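Local coordinates for purine nucleoside phosphorylase (Grouper iridovirus, PDB 3KHS), which catalyses the phosphorolysis of purine nucleosides in purine salvage, as a member of the PNP/MTAP phosphorylase family, at the interface of chains A and B. Coordinates in Å, arbitrary orientation; residue numbers count along the deposited sequence, not the author numbering. Chains: chain A/B, Purine nucleoside phosphorylase.

The interface of chains A and B. Residues chain A 199-201; chain B 131-132, 159, 162.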
loop_
_atom_site.group_PDB
_atom_site.type_symbol
_atom_site.label_atom_id
_atom_site.label_comp_id
_atom_site.label_asym_id
_atom_site.label_seq_id
_atom_site.Cartn_x
_atom_site.Cartn_y
_atom_site.Cartn_z
ATOM N N THR A 199 -7.261 -9.118 -10.511
ATOM C CA THR A 199 -7.434 -9.160 -11.943
ATOM C C THR A 199 -6.379 -10.121 -12.501
ATOM O O THR A 199 -5.389 -10.434 -11.837
ATOM C CB THR A 199 -7.153 -7.783 -12.603
ATOM O OG1 THR A 199 -5.817 -7.379 -12.269
ATOM C CG2 THR A 199 -8.161 -6.704 -12.152
ATOM N N PRO A 200 -6.568 -10.592 -13.739
ATOM C CA PRO A 200 -5.576 -11.506 -14.317
ATOM C C PRO A 200 -4.188 -10.837 -14.354
ATOM O O PRO A 200 -3.159 -11.478 -14.093
ATOM C CB PRO A 200 -6.129 -11.764 -15.714
ATOM C CG PRO A 200 -7.601 -11.652 -15.489
ATOM C CD PRO A 200 -7.721 -10.439 -14.634
ATOM N N ALA A 201 -4.163 -9.554 -14.686
ATOM C CA ALA A 201 -2.900 -8.840 -14.724
ATOM C C ALA A 201 -2.255 -8.764 -13.340
ATOM O O ALA A 201 -1.027 -8.771 -13.244
ATOM C CB ALA A 201 -3.085 -7.450 -15.288
ATOM N N ASP B 131 -7.582 -4.363 -19.075
ATOM C CA ASP B 131 -7.379 -4.893 -17.733
ATOM C C ASP B 131 -6.648 -3.852 -16.897
ATOM O O ASP B 131 -6.142 -2.877 -17.443
ATOM C CB ASP B 131 -6.555 -6.183 -17.805
ATOM C CG ASP B 131 -6.712 -7.029 -16.566
ATOM O OD1 ASP B 131 -7.688 -6.773 -15.857
ATOM O OD2 ASP B 131 -5.913 -7.952 -16.294
ATOM N N HIS B 132 -6.605 -4.027 -15.576
ATOM C CA HIS B 132 -5.875 -3.056 -14.752
ATOM C C HIS B 132 -5.055 -3.710 -13.660
ATOM O O HIS B 132 -5.172 -4.908 -13.398
ATOM C CB HIS B 132 -6.810 -1.980 -14.127
ATOM C CG HIS B 132 -7.647 -2.465 -12.971
ATOM N ND1 HIS B 132 -8.974 -2.105 -12.814
ATOM C CD2 HIS B 132 -7.363 -3.307 -11.944
ATOM C CE1 HIS B 132 -9.473 -2.716 -11.753
ATOM N NE2 HIS B 132 -8.516 -3.450 -11.206
ATOM N N MET B 159 -12.875 -10.210 -10.232
ATOM C CA MET B 159 -12.357 -9.117 -11.042
ATOM C C MET B 159 -11.698 -9.705 -12.286
ATOM O O MET B 159 -10.839 -9.085 -12.894
ATOM C CB MET B 159 -11.332 -8.307 -10.220
ATOM C CG MET B 159 -11.941 -7.489 -9.051
ATOM S SD MET B 159 -13.267 -6.317 -9.626
ATOM C CE MET B 159 -14.642 -6.885 -8.516
ATOM N N VAL B 162 -13.222 -7.280 -15.518
ATOM C CA VAL B 162 -13.691 -5.947 -15.189
ATOM C C VAL B 162 -14.124 -5.176 -16.422
ATOM O O VAL B 162 -15.140 -4.478 -16.394
ATOM C CB VAL B 162 -12.575 -5.114 -14.492
ATOM C CG1 VAL B 162 -13.064 -3.705 -14.208
ATOM C CG2 VAL B 162 -12.154 -5.773 -13.215
#
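The first torsions of A:Thr199 and B:Asp131 aim their polar groups across the subunit contact: at chi1 58° the threonine OG1 lies between its backbone N and carbonyl carbon and points to B:His132 O, while B:Asp131 CG, anti to its own N (chi1 -160°), carries the carboxylate to the start of helix 200-208 of chain A. This contact belongs to a phosphorylase of the PNP/MTAP family, whose low-molecular-mass enzymes are typically trimers; the three copies in the deposited assembly fit that.

The threonine hydroxyl donates to the main-chain carbonyl of strand 131-134, with OG1 2.8 Å from B:His132 O. It approaches nearly in line with the carbonyl, at a C=O...donor angle of 166°. On the other branch, the methyl A:Thr199 CG2 lies above the plane of the B:His132 imidazole but outside the ring, beyond its CD2-NE2 edge, 3.4 Å from NE2. B:Met159 closes on that methyl from another direction, its CB 4.0 Å from A:Thr199 CG2.

B:Asp131 caps the helix N-terminus from the neighbouring chain: its carboxylate OD2 accepts from the backbone N of A:Ala201 at 2.9 Å, the N-H coming nearly in line with the C-O bond. That helix end would be expected to favour the carboxylate's negative charge. The second carboxylate oxygen, OD1, packs 3.4 Å from A:Thr199 CB; the two oxygens therefore meet different residues. The A:Pro200 ring lies obliquely beside the carboxylate, with its CD 3.5 Å from B:Asp131 OD2.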